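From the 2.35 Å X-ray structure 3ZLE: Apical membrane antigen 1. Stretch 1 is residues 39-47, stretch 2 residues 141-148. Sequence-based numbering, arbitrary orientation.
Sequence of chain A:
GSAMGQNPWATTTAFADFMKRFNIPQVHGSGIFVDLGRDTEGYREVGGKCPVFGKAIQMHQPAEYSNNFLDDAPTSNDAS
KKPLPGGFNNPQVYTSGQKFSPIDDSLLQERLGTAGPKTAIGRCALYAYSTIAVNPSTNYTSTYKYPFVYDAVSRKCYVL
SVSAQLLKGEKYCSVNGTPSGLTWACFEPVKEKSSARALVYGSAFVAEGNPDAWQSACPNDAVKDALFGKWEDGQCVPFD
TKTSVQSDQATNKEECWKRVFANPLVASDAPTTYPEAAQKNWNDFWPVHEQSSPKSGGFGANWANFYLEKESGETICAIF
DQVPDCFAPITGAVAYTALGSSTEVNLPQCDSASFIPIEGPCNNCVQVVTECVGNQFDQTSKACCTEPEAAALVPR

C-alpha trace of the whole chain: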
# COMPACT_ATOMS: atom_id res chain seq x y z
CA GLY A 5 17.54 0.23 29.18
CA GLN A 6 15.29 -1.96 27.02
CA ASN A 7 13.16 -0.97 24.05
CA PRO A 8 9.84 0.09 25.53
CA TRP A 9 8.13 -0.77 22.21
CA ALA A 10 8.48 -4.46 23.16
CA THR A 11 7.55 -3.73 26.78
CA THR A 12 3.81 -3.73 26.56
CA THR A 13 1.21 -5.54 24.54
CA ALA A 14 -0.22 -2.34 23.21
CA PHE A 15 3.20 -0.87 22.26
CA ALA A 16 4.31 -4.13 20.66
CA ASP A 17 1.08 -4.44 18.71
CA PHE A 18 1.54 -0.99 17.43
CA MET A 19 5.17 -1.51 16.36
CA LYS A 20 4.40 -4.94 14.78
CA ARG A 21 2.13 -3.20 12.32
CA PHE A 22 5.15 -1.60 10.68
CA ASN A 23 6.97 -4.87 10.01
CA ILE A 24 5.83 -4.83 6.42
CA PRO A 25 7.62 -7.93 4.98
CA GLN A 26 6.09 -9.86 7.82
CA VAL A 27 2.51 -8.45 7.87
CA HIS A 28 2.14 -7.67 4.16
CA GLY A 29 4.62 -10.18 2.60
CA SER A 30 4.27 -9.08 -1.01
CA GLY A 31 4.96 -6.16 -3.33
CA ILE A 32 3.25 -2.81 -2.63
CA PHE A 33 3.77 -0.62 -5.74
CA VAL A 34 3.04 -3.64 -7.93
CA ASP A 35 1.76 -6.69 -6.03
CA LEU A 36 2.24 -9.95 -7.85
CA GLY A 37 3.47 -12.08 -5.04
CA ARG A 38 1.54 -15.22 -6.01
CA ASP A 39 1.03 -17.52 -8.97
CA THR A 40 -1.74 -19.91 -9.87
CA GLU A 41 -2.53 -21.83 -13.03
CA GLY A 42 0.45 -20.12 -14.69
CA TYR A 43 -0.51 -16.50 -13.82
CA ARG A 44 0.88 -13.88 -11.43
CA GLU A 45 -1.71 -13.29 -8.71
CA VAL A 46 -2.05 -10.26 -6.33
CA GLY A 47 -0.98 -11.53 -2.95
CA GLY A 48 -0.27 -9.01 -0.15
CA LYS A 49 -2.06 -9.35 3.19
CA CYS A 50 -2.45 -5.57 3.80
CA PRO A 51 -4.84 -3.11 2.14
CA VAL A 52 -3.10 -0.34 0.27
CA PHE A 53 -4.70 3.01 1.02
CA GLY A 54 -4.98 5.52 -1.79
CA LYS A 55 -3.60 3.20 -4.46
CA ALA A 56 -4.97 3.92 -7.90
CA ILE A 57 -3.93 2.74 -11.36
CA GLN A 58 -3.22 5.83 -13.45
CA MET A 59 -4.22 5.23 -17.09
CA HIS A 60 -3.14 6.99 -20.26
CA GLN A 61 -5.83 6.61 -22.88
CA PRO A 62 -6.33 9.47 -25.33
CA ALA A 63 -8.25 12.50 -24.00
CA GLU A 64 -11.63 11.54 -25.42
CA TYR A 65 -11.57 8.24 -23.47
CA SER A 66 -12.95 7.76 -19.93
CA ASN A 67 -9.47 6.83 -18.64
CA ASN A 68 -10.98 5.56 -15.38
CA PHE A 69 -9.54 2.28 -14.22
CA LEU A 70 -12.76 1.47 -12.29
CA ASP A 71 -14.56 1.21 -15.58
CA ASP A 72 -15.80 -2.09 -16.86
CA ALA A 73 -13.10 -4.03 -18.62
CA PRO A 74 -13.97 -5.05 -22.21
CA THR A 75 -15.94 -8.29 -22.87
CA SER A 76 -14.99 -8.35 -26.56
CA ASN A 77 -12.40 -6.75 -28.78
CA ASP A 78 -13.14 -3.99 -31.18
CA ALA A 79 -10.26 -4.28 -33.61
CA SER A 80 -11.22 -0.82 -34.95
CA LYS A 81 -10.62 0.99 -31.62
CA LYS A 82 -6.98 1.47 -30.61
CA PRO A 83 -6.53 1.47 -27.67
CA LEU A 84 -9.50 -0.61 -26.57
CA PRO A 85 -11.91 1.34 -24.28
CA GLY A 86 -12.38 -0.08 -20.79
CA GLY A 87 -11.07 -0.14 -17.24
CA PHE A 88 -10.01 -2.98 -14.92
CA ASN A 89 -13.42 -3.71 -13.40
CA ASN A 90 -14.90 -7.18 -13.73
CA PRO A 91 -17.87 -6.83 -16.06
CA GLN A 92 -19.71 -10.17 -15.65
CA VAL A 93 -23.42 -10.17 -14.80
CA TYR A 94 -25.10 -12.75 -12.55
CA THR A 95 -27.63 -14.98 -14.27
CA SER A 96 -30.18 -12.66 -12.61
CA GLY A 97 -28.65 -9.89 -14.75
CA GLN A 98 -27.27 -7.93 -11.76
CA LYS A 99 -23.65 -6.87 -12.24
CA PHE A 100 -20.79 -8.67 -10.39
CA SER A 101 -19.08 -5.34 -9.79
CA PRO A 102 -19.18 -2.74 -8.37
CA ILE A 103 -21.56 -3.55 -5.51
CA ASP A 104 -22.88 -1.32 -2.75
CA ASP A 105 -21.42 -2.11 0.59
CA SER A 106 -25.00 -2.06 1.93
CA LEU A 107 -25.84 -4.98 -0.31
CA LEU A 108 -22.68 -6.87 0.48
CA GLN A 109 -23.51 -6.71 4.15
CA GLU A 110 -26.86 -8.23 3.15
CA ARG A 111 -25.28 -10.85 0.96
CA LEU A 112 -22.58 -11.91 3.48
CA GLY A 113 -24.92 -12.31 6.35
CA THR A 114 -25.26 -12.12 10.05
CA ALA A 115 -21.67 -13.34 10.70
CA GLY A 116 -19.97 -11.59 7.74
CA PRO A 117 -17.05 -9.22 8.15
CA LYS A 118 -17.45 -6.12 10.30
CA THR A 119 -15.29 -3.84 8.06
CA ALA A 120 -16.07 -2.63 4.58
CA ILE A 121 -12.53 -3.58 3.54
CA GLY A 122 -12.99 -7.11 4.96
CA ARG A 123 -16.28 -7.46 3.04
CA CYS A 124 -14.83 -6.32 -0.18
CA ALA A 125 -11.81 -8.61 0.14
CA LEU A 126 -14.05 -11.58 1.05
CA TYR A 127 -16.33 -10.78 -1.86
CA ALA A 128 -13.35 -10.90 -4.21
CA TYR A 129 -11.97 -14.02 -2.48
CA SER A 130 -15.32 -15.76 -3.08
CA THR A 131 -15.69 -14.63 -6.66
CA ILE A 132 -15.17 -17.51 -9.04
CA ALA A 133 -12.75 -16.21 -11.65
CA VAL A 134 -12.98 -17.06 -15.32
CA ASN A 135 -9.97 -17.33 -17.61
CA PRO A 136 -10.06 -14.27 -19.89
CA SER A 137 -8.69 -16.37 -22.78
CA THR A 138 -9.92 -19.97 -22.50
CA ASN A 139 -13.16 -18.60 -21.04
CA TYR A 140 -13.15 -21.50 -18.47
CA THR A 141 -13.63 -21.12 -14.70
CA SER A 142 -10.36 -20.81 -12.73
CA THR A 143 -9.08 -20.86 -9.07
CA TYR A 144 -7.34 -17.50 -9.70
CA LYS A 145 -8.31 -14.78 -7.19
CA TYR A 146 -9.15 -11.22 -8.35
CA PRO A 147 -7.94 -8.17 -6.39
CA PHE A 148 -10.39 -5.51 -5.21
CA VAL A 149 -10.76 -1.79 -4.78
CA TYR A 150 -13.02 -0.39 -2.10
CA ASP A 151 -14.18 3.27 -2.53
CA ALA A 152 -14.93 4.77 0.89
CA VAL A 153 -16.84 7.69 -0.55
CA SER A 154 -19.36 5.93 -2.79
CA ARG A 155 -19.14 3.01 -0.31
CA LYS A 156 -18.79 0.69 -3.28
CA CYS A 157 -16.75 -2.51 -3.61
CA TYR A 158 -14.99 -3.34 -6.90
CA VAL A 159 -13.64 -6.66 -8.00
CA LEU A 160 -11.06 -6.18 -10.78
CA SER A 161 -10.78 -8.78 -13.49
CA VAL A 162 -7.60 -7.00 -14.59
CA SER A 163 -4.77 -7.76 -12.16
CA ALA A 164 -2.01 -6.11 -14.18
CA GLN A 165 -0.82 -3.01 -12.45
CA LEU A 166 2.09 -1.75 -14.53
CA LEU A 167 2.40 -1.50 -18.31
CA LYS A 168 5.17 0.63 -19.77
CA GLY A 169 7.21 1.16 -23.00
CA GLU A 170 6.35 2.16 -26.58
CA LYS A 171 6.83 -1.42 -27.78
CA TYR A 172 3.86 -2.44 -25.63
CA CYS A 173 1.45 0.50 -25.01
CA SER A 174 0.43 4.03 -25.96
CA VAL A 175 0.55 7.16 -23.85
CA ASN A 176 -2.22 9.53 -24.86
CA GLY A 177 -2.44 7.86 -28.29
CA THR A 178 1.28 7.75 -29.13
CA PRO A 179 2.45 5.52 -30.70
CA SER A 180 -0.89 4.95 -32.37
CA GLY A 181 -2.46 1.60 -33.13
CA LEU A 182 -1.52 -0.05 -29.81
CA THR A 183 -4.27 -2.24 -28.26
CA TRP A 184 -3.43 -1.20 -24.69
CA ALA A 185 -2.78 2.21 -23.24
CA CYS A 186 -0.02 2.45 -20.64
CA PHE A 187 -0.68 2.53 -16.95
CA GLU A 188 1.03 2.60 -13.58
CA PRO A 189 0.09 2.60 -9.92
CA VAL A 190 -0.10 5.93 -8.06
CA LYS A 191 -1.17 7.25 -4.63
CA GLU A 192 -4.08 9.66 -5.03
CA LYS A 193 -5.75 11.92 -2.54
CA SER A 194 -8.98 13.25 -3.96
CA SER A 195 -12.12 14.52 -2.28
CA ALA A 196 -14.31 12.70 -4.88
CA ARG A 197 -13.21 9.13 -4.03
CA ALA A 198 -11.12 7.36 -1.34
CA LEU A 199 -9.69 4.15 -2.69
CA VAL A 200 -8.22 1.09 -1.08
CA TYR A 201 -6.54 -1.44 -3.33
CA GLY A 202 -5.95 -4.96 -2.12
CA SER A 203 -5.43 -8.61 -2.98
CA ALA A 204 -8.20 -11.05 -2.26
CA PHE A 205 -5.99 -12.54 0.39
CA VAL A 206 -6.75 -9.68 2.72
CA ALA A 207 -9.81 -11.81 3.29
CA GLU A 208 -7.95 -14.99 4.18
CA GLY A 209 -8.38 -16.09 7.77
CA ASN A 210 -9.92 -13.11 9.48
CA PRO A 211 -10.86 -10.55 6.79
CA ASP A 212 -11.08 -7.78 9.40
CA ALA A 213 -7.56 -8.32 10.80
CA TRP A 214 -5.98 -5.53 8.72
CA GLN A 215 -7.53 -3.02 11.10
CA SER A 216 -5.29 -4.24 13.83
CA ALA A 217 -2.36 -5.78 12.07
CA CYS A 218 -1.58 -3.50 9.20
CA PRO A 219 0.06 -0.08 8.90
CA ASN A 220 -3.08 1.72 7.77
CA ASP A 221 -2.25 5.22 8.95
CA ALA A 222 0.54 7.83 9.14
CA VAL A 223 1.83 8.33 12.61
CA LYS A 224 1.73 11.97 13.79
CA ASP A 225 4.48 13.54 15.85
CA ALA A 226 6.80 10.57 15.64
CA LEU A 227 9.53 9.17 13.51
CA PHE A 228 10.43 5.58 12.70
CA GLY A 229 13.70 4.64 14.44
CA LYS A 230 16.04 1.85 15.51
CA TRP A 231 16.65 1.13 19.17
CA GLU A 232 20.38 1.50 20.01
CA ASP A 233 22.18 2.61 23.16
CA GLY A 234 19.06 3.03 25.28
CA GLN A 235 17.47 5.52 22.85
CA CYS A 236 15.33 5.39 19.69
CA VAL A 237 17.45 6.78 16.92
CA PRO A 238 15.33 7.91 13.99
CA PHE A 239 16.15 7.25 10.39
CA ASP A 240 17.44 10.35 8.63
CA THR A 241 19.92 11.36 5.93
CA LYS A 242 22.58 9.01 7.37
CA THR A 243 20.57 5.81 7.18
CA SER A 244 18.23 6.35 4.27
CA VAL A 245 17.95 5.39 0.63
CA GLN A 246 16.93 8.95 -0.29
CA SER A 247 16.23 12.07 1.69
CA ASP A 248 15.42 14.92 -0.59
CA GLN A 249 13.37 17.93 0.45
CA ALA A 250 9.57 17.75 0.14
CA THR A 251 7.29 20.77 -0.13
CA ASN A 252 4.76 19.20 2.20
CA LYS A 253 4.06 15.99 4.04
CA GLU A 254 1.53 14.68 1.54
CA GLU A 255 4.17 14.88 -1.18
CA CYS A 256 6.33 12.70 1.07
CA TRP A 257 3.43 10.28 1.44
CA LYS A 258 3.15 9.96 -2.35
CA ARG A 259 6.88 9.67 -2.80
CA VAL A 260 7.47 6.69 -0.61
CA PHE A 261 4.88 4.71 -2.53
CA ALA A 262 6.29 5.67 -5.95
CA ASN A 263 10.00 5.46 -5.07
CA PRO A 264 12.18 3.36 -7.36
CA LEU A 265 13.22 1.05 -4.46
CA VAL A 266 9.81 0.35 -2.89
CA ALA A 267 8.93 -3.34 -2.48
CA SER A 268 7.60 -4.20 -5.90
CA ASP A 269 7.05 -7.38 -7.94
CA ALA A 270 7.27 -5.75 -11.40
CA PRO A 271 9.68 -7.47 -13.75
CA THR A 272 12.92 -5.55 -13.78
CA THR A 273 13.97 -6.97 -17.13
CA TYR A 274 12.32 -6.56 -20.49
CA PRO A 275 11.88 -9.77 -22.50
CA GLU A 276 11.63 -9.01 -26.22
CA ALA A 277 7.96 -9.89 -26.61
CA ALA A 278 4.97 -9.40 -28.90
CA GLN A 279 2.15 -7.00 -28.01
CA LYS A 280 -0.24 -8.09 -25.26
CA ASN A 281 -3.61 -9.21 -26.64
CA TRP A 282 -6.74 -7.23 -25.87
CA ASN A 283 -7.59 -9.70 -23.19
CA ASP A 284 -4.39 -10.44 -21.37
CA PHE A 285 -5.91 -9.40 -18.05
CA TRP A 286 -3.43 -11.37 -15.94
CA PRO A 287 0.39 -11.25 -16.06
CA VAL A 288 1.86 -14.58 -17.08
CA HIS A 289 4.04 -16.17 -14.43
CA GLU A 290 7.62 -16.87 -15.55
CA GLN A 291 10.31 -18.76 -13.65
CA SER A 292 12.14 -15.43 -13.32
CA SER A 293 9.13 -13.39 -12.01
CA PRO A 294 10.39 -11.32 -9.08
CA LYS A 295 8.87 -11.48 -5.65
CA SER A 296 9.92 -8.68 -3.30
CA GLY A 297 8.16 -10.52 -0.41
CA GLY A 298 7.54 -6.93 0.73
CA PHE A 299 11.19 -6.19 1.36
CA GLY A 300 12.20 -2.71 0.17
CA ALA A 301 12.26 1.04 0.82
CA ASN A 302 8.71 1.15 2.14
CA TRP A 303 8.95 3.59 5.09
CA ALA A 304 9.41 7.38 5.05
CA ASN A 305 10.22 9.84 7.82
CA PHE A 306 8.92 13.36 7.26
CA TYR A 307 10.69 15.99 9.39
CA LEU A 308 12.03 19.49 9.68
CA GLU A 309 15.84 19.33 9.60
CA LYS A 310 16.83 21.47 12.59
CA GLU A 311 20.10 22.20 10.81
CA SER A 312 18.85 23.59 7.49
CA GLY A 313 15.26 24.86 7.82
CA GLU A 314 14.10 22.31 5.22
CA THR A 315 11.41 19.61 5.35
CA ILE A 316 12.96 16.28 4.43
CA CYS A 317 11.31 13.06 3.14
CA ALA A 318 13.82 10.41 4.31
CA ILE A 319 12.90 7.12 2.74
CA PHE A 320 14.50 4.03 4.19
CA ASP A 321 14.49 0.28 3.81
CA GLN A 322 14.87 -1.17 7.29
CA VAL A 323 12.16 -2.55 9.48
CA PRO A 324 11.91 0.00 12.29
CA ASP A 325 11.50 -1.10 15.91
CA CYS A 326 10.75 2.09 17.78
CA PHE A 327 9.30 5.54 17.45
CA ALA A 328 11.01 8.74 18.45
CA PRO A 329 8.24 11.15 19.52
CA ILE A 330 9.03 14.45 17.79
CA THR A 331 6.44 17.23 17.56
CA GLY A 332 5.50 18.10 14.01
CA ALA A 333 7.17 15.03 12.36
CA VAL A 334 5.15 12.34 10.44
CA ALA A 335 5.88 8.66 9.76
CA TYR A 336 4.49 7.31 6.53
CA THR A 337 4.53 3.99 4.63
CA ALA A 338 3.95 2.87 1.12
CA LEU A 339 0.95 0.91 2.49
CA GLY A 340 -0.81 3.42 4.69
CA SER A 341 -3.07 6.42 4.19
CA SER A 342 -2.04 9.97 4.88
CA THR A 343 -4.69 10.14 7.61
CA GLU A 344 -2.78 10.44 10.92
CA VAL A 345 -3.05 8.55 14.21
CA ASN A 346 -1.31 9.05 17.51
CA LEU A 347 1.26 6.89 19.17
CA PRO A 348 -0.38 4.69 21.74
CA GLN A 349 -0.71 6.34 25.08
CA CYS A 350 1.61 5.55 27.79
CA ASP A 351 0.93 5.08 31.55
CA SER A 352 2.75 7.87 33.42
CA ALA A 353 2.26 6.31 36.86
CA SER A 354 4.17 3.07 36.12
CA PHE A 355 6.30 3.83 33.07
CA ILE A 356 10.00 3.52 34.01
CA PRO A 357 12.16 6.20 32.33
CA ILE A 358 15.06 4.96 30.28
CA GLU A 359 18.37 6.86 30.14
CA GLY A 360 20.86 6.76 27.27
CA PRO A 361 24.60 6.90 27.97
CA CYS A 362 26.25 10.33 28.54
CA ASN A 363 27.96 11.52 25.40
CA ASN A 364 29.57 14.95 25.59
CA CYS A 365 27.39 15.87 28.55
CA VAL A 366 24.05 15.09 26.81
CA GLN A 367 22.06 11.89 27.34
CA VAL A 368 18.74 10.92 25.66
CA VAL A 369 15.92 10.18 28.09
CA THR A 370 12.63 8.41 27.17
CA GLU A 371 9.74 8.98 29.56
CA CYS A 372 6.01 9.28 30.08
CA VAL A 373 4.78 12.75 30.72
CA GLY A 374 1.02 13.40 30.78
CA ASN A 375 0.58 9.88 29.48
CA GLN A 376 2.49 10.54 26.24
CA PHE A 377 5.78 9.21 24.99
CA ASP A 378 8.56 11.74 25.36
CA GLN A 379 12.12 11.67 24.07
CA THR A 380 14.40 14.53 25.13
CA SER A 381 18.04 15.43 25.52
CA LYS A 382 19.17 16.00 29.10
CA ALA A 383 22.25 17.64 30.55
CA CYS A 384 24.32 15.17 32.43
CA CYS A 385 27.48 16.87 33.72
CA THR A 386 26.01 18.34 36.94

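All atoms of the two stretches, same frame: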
# COMPACT_ATOMS: atom_id res chain seq x y z
N ASP A 39 1.38 -16.97 -7.68
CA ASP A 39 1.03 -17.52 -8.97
C ASP A 39 0.08 -18.69 -8.85
O ASP A 39 0.08 -19.41 -7.85
CB ASP A 39 2.28 -17.93 -9.73
CG ASP A 39 3.35 -18.44 -8.83
OD1 ASP A 39 3.30 -19.63 -8.49
OD2 ASP A 39 4.26 -17.65 -8.49
N THR A 40 -0.80 -18.82 -9.83
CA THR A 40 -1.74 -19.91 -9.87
C THR A 40 -2.06 -20.15 -11.31
O THR A 40 -2.15 -19.18 -12.10
CB THR A 40 -3.04 -19.53 -9.17
OG1 THR A 40 -2.73 -19.00 -7.88
CG2 THR A 40 -3.98 -20.73 -9.05
N GLU A 41 -2.16 -21.43 -11.68
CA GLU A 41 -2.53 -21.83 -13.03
C GLU A 41 -1.69 -21.14 -14.10
O GLU A 41 -2.17 -20.85 -15.19
CB GLU A 41 -4.01 -21.56 -13.29
CG GLU A 41 -4.95 -22.24 -12.30
CD GLU A 41 -6.41 -21.92 -12.58
OE1 GLU A 41 -6.68 -21.01 -13.40
OE2 GLU A 41 -7.30 -22.56 -11.98
N GLY A 42 -0.45 -20.80 -13.74
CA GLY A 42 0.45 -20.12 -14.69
C GLY A 42 0.39 -18.59 -14.69
O GLY A 42 1.18 -17.94 -15.38
N TYR A 43 -0.46 -17.98 -13.85
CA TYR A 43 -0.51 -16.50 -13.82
C TYR A 43 -0.06 -15.87 -12.52
O TYR A 43 -0.36 -16.39 -11.43
CB TYR A 43 -1.89 -16.00 -14.17
CG TYR A 43 -2.38 -16.47 -15.49
CD1 TYR A 43 -2.13 -15.72 -16.66
CD2 TYR A 43 -3.15 -17.61 -15.58
CE1 TYR A 43 -2.65 -16.13 -17.88
CE2 TYR A 43 -3.64 -18.05 -16.80
CZ TYR A 43 -3.38 -17.32 -17.95
OH TYR A 43 -3.91 -17.76 -19.15
N ARG A 44 0.57 -14.69 -12.62
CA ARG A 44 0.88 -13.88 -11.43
C ARG A 44 -0.40 -13.36 -10.75
O ARG A 44 -1.37 -12.98 -11.42
CB ARG A 44 1.80 -12.73 -11.81
CG ARG A 44 2.81 -13.14 -12.84
CD ARG A 44 4.11 -12.37 -12.73
NE ARG A 44 4.55 -12.23 -11.36
CZ ARG A 44 5.38 -11.28 -10.94
NH1 ARG A 44 5.90 -10.41 -11.81
NH2 ARG A 44 5.79 -11.28 -9.69
N GLU A 45 -0.47 -13.51 -9.44
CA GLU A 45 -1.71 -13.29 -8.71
C GLU A 45 -1.40 -12.30 -7.57
O GLU A 45 -0.28 -12.34 -7.01
CB GLU A 45 -2.23 -14.64 -8.18
CG GLU A 45 -3.50 -14.59 -7.37
CD GLU A 45 -3.94 -15.98 -6.92
OE1 GLU A 45 -3.12 -16.67 -6.29
OE2 GLU A 45 -5.10 -16.39 -7.21
N VAL A 46 -2.28 -11.31 -7.38
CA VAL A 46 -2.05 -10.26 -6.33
C VAL A 46 -2.13 -10.93 -4.99
O VAL A 46 -3.09 -11.64 -4.72
CB VAL A 46 -3.13 -9.13 -6.38
CG1 VAL A 46 -2.78 -7.97 -5.42
CG2 VAL A 46 -3.28 -8.58 -7.80
N GLY A 47 -1.16 -10.67 -4.11
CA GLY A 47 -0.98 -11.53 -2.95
C GLY A 47 -0.79 -10.93 -1.56
O GLY A 47 -0.84 -11.65 -0.58
N THR A 141 -13.79 -21.50 -16.11
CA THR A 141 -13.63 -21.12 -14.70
C THR A 141 -12.25 -21.52 -14.16
O THR A 141 -11.63 -22.48 -14.64
CB THR A 141 -14.76 -21.65 -13.78
OG1 THR A 141 -14.40 -22.91 -13.25
CG2 THR A 141 -16.08 -21.75 -14.51
N SER A 142 -11.76 -20.74 -13.20
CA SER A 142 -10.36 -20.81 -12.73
C SER A 142 -10.36 -20.71 -11.19
O SER A 142 -11.36 -20.27 -10.63
CB SER A 142 -9.58 -19.63 -13.33
OG SER A 142 -8.35 -19.41 -12.67
N THR A 143 -9.25 -21.08 -10.54
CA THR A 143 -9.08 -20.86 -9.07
C THR A 143 -8.34 -19.53 -8.75
O THR A 143 -8.03 -19.24 -7.58
CB THR A 143 -8.29 -22.01 -8.40
OG1 THR A 143 -6.90 -21.92 -8.76
CG2 THR A 143 -8.85 -23.39 -8.81
N TYR A 144 -7.93 -18.84 -9.80
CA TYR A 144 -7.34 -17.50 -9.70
C TYR A 144 -8.20 -16.60 -8.81
O TYR A 144 -9.42 -16.60 -8.94
CB TYR A 144 -7.26 -16.87 -11.10
CG TYR A 144 -6.34 -15.67 -11.19
CD1 TYR A 144 -4.99 -15.83 -11.39
CD2 TYR A 144 -6.86 -14.37 -11.16
CE1 TYR A 144 -4.15 -14.75 -11.50
CE2 TYR A 144 -6.02 -13.28 -11.22
CZ TYR A 144 -4.65 -13.47 -11.40
OH TYR A 144 -3.78 -12.39 -11.50
N LYS A 145 -7.57 -15.80 -7.96
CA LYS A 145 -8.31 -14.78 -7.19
C LYS A 145 -8.06 -13.35 -7.69
O LYS A 145 -6.94 -12.83 -7.60
CB LYS A 145 -7.95 -14.86 -5.72
CG LYS A 145 -8.08 -16.24 -5.11
CD LYS A 145 -9.51 -16.51 -4.74
CE LYS A 145 -9.56 -17.66 -3.74
NZ LYS A 145 -10.86 -18.35 -3.90
N TYR A 146 -9.15 -12.66 -8.05
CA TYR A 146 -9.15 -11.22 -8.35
C TYR A 146 -8.76 -10.34 -7.16
O TYR A 146 -9.00 -10.71 -6.00
CB TYR A 146 -10.53 -10.79 -8.82
CG TYR A 146 -11.02 -11.51 -10.06
CD1 TYR A 146 -10.27 -11.52 -11.26
CD2 TYR A 146 -12.27 -12.13 -10.07
CE1 TYR A 146 -10.80 -12.07 -12.44
CE2 TYR A 146 -12.80 -12.68 -11.24
CZ TYR A 146 -12.06 -12.68 -12.42
OH TYR A 146 -12.60 -13.31 -13.57
N PRO A 147 -8.12 -9.19 -7.43
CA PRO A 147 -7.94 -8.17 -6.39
C PRO A 147 -9.19 -7.29 -6.31
O PRO A 147 -10.03 -7.33 -7.21
CB PRO A 147 -6.79 -7.31 -6.96
CG PRO A 147 -6.96 -7.41 -8.44
CD PRO A 147 -7.41 -8.84 -8.68
N PHE A 148 -9.20 -6.36 -5.35
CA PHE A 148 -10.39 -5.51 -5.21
C PHE A 148 -9.98 -4.06 -5.02
O PHE A 148 -8.86 -3.77 -4.63
CB PHE A 148 -11.18 -5.98 -3.99
CG PHE A 148 -10.50 -5.69 -2.69
CD1 PHE A 148 -10.62 -4.44 -2.10
CD2 PHE A 148 -9.61 -6.60 -2.15
CE1 PHE A 148 -9.97 -4.16 -0.89
CE2 PHE A 148 -8.93 -6.35 -0.98
CZ PHE A 148 -9.10 -5.12 -0.34
O HOH W 1 -5.91 -11.38 -5.25
O HOH W 2 -4.92 -11.49 -8.70

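This is a contact in which a tight hairpin uses two glutamates to hold a segment without regular secondary structure by its backbone amides and hydroxyls, with one tyrosine ring packed against the hairpin and two waters extending the polar network.

The hairpin is the frame. A type I' turn runs from Thr 40 to Tyr 43, closed by two backbone hydrogen bonds, Thr 40 N to Tyr 43 O at 2.9 Å and Tyr 43 N to Thr 40 O at 2.7 Å. Gly 42 touches nothing across the contact; its role is conformational, since at phi 90° and psi 0° a beta carbon would be jammed against the carbonyl O of Glu 41. Glu 41, in the position before it, also has positive phi, and its CA-to-CB bond points toward the other segment.

From there Glu 41 reaches out with chi1 m and chi2 t and uses both carboxylate oxygens. Its OE1 accepts a very short hydrogen bond, 2.4 Å, from Ser 142 OG, while its OE2 takes the backbone N of Thr 143 at 2.8 Å and a nearly straight 172°. A weak bond from Thr 143 OG1 to the same Glu 41 OE2, at 3.3 Å, adds little. Ser 142 OG works in two directions: it donates to the glutamate and accepts from Tyr 144 N at 3.0 Å, so the bend is tied internally as well as to the hairpin. One carboxylate thus engages two consecutive residues, and the first of them, Ser 142, also accepts from Tyr 144 N.

Glu 45 repeats the principle further along. Its CA-to-CB bond points sideways, but an extended chain, with chi1 and chi2 both t, brings the carboxylate to the neighbouring backbone, where OE2 accepts from Lys 145 N at 2.6 Å and 160°. The other oxygen, Glu 45 OE1, lies 2.8 Å from Thr 40 OG1 within the hairpin. The lysine contributes its amide here; the end of its side chain leads away and is bonded elsewhere in the structure.

Between these two anchors sits Tyr 144, which has the largest area covered by the other stretch. Glu 45 CG lies over one face of its ring, so the aliphatic part of the same side chain that binds an amide also serves as packing. Tyr 43 CB approaches obliquely, 3.7 Å from Tyr 144 CE1. At the far end of the ring, Tyr 144 OH donates a very short 2.5 Å hydrogen bond to Arg 44 O, which lies near the ring plane.

Beyond Glu 45 the contact becomes apolar and hydrated. Val 46 CG2 meets Pro 147 CB at 3.8 Å. Water 2 accepts from Val 46 N at 3.0 Å and donates to Lys 145 O at 2.7 Å, bridging the two backbones where no direct bond joins them. Water 1 lies 2.9 Å from both Val 46 O and Lys 145 O.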